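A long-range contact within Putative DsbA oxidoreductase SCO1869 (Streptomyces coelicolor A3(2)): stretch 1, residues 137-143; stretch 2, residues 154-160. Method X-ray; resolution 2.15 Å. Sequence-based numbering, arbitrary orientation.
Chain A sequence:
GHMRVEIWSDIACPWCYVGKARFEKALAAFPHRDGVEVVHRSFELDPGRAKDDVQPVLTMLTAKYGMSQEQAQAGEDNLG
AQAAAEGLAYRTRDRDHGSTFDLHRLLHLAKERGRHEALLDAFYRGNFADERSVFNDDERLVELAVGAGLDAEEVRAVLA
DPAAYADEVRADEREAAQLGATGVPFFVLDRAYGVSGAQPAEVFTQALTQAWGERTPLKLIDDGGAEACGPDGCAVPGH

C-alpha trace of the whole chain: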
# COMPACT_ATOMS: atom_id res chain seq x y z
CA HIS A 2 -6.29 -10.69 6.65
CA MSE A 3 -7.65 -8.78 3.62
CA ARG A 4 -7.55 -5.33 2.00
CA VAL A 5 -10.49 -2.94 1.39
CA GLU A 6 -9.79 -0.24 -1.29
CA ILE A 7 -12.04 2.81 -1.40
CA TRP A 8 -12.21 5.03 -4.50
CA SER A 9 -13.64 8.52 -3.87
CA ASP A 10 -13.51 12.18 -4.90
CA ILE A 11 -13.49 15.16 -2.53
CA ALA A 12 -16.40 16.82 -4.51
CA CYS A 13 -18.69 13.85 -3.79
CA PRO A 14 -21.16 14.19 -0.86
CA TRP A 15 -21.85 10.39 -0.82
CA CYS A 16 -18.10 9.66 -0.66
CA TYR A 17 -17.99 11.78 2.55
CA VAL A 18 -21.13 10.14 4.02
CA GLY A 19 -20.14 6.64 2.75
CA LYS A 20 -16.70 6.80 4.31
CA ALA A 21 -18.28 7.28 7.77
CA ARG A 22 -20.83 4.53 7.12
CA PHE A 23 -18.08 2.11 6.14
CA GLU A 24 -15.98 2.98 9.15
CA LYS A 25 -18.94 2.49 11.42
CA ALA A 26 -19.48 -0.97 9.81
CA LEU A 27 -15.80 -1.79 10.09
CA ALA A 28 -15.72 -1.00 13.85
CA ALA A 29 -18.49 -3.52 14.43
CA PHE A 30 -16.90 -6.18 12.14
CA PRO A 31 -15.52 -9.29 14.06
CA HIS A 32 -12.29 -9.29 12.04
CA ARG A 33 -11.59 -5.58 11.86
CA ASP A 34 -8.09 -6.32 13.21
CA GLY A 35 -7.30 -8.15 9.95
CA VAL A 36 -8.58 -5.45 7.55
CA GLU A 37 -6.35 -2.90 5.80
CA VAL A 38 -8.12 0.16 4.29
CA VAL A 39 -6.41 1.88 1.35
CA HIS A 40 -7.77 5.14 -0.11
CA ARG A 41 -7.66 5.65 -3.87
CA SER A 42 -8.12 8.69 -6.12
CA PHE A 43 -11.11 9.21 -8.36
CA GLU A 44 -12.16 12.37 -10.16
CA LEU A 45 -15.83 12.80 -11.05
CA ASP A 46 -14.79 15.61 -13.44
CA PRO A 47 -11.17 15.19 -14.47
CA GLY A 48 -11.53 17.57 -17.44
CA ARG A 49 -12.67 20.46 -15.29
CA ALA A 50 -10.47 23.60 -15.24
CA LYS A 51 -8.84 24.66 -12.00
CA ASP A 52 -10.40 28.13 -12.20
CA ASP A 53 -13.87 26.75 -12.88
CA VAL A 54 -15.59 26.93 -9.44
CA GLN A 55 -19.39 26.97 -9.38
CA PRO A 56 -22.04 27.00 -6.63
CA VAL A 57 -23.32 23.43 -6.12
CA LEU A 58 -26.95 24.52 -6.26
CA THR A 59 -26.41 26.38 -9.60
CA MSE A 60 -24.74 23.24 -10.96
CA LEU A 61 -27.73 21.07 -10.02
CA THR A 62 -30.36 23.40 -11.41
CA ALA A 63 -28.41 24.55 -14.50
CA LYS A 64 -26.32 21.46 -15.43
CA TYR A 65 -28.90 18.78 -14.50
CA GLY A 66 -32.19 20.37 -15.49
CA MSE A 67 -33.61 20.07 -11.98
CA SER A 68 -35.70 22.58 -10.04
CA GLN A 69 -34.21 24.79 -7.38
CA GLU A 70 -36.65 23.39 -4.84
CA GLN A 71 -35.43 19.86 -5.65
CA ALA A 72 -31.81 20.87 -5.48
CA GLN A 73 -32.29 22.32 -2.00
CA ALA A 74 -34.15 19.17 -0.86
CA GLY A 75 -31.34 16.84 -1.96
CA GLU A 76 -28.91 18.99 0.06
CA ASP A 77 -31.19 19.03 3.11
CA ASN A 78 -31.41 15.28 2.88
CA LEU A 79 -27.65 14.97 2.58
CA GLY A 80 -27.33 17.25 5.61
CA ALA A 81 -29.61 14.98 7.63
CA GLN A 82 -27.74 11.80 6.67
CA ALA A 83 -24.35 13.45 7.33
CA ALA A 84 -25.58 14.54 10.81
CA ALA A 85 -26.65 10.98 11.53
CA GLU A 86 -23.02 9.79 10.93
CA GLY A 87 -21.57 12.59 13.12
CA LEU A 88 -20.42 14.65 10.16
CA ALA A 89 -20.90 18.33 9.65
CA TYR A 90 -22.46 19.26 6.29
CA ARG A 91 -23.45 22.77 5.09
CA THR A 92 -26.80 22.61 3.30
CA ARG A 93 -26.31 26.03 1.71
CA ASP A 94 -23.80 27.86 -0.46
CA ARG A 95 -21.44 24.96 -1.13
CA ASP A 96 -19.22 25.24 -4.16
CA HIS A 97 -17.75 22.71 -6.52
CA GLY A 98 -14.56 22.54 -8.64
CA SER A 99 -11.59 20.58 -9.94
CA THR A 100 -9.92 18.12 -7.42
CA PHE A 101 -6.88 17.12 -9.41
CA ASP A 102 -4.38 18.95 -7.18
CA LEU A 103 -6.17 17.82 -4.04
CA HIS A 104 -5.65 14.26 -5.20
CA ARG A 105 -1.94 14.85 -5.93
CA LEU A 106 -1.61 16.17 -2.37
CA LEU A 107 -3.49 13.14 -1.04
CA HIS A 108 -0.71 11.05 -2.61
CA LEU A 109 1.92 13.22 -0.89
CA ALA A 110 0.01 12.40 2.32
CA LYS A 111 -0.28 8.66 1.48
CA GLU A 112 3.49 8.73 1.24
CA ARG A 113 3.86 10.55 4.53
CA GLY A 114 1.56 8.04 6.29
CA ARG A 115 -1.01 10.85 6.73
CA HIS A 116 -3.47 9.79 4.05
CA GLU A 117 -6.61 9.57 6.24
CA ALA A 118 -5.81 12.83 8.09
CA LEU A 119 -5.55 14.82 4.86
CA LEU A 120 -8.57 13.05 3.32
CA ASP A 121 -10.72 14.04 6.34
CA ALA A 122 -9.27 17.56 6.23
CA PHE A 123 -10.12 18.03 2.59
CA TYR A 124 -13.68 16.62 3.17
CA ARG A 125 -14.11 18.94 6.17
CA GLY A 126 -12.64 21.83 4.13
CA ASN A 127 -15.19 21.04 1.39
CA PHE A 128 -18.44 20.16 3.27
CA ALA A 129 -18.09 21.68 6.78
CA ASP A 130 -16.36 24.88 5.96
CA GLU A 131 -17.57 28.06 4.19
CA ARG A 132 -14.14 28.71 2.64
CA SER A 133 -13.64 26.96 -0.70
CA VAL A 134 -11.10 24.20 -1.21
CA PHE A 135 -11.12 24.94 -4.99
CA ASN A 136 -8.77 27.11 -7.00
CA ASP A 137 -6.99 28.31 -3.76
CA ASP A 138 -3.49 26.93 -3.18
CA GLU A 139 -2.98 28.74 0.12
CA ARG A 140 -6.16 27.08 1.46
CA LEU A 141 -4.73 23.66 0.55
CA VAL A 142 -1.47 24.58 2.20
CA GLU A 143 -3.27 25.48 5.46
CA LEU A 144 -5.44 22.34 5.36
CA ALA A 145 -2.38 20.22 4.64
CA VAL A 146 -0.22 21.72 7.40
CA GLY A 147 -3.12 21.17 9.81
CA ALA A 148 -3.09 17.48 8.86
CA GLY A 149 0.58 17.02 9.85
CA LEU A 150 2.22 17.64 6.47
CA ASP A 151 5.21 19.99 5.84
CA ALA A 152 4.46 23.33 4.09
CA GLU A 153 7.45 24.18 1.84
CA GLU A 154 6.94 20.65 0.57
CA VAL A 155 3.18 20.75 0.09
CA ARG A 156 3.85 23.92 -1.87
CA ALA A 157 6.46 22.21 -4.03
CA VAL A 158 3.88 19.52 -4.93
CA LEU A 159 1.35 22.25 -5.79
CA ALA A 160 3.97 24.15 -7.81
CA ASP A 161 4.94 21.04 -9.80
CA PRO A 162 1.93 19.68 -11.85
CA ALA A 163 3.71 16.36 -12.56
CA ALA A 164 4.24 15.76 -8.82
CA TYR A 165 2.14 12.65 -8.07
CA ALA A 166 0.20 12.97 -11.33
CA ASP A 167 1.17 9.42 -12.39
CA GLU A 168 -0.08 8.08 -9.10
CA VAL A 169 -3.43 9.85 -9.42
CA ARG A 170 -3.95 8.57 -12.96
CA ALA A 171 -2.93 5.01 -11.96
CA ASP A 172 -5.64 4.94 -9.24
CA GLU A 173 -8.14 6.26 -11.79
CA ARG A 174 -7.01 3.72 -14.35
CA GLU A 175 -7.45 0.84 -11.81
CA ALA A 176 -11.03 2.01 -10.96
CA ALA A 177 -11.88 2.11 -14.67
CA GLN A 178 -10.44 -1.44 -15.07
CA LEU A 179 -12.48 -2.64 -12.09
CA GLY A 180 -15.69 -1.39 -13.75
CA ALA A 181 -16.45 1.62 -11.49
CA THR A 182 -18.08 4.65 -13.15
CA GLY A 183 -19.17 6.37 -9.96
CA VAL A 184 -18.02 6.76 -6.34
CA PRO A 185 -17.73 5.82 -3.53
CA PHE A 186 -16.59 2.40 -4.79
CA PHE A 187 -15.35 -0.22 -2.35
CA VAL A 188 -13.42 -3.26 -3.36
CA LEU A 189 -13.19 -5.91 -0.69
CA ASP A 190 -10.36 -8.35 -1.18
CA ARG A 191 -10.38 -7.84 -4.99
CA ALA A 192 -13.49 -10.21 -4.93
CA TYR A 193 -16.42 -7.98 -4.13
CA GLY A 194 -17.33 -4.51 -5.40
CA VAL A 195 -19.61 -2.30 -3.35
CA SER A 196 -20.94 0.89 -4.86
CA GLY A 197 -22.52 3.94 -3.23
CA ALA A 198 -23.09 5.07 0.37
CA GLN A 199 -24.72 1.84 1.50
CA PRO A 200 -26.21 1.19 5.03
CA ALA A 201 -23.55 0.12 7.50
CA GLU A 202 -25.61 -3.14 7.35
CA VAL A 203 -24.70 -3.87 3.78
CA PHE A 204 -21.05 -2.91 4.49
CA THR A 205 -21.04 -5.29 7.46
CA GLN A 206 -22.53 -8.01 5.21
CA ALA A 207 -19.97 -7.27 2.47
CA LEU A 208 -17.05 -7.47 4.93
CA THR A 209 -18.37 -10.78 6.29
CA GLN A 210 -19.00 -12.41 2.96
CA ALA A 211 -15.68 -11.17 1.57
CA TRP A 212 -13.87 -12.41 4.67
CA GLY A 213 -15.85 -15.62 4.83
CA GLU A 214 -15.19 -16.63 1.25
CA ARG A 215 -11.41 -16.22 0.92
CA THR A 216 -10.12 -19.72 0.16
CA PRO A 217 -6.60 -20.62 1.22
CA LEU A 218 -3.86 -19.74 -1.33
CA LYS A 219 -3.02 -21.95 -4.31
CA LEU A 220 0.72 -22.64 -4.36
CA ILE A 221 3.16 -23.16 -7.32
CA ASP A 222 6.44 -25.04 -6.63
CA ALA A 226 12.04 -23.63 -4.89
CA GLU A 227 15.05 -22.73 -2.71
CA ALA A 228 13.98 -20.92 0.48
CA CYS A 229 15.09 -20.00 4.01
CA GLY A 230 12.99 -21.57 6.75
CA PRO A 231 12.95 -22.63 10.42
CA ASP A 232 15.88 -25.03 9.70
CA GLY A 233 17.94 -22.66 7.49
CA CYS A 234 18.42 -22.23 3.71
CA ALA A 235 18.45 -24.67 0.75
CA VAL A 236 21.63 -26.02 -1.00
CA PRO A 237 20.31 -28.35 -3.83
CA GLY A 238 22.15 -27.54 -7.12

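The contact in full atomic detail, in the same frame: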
# COMPACT_ATOMS: atom_id res chain seq x y z
N ASP A 137 -7.61 27.52 -4.83
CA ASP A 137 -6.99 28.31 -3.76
C ASP A 137 -5.85 27.52 -3.08
O ASP A 137 -6.06 26.78 -2.10
CB ASP A 137 -8.04 28.75 -2.74
CG ASP A 137 -7.47 29.58 -1.59
OD1 ASP A 137 -6.22 29.69 -1.42
OD2 ASP A 137 -8.28 30.12 -0.82
N ASP A 138 -4.64 27.70 -3.61
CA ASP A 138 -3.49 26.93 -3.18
C ASP A 138 -3.16 27.17 -1.71
O ASP A 138 -2.87 26.23 -0.99
CB ASP A 138 -2.29 27.26 -4.06
CG ASP A 138 -2.26 26.44 -5.35
OD1 ASP A 138 -3.22 25.67 -5.62
OD2 ASP A 138 -1.26 26.57 -6.08
N GLU A 139 -3.25 28.42 -1.27
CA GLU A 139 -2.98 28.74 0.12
C GLU A 139 -3.95 28.04 1.09
O GLU A 139 -3.54 27.57 2.15
CB GLU A 139 -2.90 30.25 0.34
CG GLU A 139 -1.55 30.86 -0.15
CD GLU A 139 -0.34 30.10 0.39
OE1 GLU A 139 -0.34 29.76 1.59
OE2 GLU A 139 0.60 29.82 -0.38
N ARG A 140 -5.21 27.91 0.70
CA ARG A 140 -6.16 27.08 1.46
C ARG A 140 -5.68 25.62 1.60
O ARG A 140 -5.71 25.06 2.69
CB ARG A 140 -7.55 27.09 0.83
CG ARG A 140 -8.62 26.50 1.72
CD ARG A 140 -8.59 27.23 3.03
NE ARG A 140 -9.43 26.63 4.05
CZ ARG A 140 -9.19 26.74 5.36
NH1 ARG A 140 -8.10 27.38 5.79
NH2 ARG A 140 -10.02 26.17 6.25
N LEU A 141 -5.25 25.03 0.51
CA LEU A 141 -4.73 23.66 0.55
C LEU A 141 -3.49 23.57 1.42
O LEU A 141 -3.32 22.61 2.16
CB LEU A 141 -4.45 23.13 -0.85
CG LEU A 141 -5.66 23.28 -1.77
CD1 LEU A 141 -5.37 22.80 -3.21
CD2 LEU A 141 -6.92 22.57 -1.19
N VAL A 142 -2.64 24.59 1.37
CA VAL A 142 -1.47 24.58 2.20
C VAL A 142 -1.88 24.53 3.69
O VAL A 142 -1.37 23.70 4.46
CB VAL A 142 -0.60 25.78 1.87
CG1 VAL A 142 0.55 25.87 2.84
CG2 VAL A 142 -0.08 25.68 0.44
N GLU A 143 -2.81 25.40 4.08
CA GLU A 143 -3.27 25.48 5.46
C GLU A 143 -3.89 24.15 5.87
O GLU A 143 -3.52 23.59 6.90
CB GLU A 143 -4.29 26.60 5.62
CG GLU A 143 -3.74 28.01 5.41
CD GLU A 143 -4.86 29.03 5.21
OE1 GLU A 143 -6.02 28.63 4.97
OE2 GLU A 143 -4.58 30.25 5.31
N GLU A 154 7.06 21.88 1.31
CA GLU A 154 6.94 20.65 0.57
C GLU A 154 5.59 20.53 -0.12
O GLU A 154 5.50 20.17 -1.30
CB GLU A 154 7.06 19.58 1.65
CG GLU A 154 6.67 18.18 1.36
CD GLU A 154 7.56 17.26 2.15
OE1 GLU A 154 8.78 17.52 2.18
OE2 GLU A 154 7.06 16.29 2.75
N VAL A 155 4.52 20.84 0.62
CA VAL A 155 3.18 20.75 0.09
C VAL A 155 3.09 21.73 -1.06
O VAL A 155 2.51 21.43 -2.08
CB VAL A 155 2.16 21.04 1.22
CG1 VAL A 155 0.87 21.62 0.67
CG2 VAL A 155 1.91 19.76 1.99
N ARG A 156 3.74 22.87 -0.88
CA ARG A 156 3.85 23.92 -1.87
C ARG A 156 4.61 23.51 -3.11
O ARG A 156 4.22 23.88 -4.23
CB ARG A 156 4.53 25.16 -1.26
CG ARG A 156 3.59 26.04 -0.49
CD ARG A 156 4.10 27.45 -0.45
NE ARG A 156 3.20 28.29 0.34
CZ ARG A 156 3.22 28.35 1.67
NH1 ARG A 156 4.08 27.62 2.37
NH2 ARG A 156 2.36 29.13 2.31
N ALA A 157 5.71 22.77 -2.91
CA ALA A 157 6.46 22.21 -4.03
C ALA A 157 5.58 21.27 -4.86
O ALA A 157 5.60 21.33 -6.07
CB ALA A 157 7.72 21.49 -3.55
N VAL A 158 4.81 20.41 -4.20
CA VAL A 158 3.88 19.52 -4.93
C VAL A 158 2.85 20.35 -5.75
O VAL A 158 2.60 20.07 -6.91
CB VAL A 158 3.22 18.49 -3.97
CG1 VAL A 158 2.07 17.75 -4.66
CG2 VAL A 158 4.26 17.48 -3.51
N LEU A 159 2.32 21.40 -5.14
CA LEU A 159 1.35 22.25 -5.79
C LEU A 159 1.96 23.05 -6.92
O LEU A 159 1.28 23.30 -7.92
CB LEU A 159 0.70 23.18 -4.77
CG LEU A 159 -0.33 22.46 -3.93
CD1 LEU A 159 -0.70 23.28 -2.69
CD2 LEU A 159 -1.57 22.15 -4.77
N ALA A 160 3.23 23.42 -6.77
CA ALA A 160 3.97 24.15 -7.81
C ALA A 160 4.38 23.26 -8.99
O ALA A 160 4.61 23.76 -10.11
CB ALA A 160 5.23 24.86 -7.20
O HOH W 1 -0.67 25.21 -8.39

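Two helical segments, 138-143 and 154-160, pack side by side, with 143° between their N-to-C directions. Their axes approach to 9.8 Å. The contact is small, burying 328 Å² over both sides. Val142 is buried and touches three residues of the other stretch, Val155, Arg156 and Leu159. Its CA is 6.4 Å from the CA of Val155, and its chi1 is t. Val142 CG2 sits 4.2 Å from Val155 CG1 and 4.0 Å from Leu159 CD1. A short branched side chain fills this space while letting the backbones come close: Val155 CG1 lies 4.1 Å from Val142 CA.

Leu159 contributes the largest covered area. The CA-to-CB bond of Leu159 points toward the first helix, and with chi1 m and chi2 t its CD2 lies 4.2 Å from Leu141 CD1. Leu141 has the same m, t rotamer, and its CA-to-CB bond also points toward the partner helix.

Polar groups border this apolar patch. Glu139 has its CA-to-CB bond directed away from the second helix, yet its chain folds back through chi1 m and chi2 m. Arg156 starts sideways and reaches across with chi2 and chi3 both t. The two ends form a salt bridge. Arg156 NH2 donates to Glu139 OE1 at 2.9 Å, and Arg156 NE donates to Glu139 OE2 at 3.1 Å. A weak bond also runs from Arg156 NH2 to Glu139 OE2, at 3.3 Å. Glu139 thus meets the guanidinium at its edge, while Val142 CG1 covers one face, 3.8 Å from Arg156 NH2. Long charged chains suit this exposed margin, since they can span the gap and keep their charges paired.

Asp138 has its CA-to-CB bond toward the other helix and chi1 m; its OD1 lies 4.0 Å from Leu159 CD2. A water bridges Asp138 and Leu159, donating to Asp138 OD2 at 2.7 Å and to Leu159 O at 2.8 Å. Before the helix, Asp137 is the N-cap: its OD1 accepts from Arg140 N at 2.9 Å.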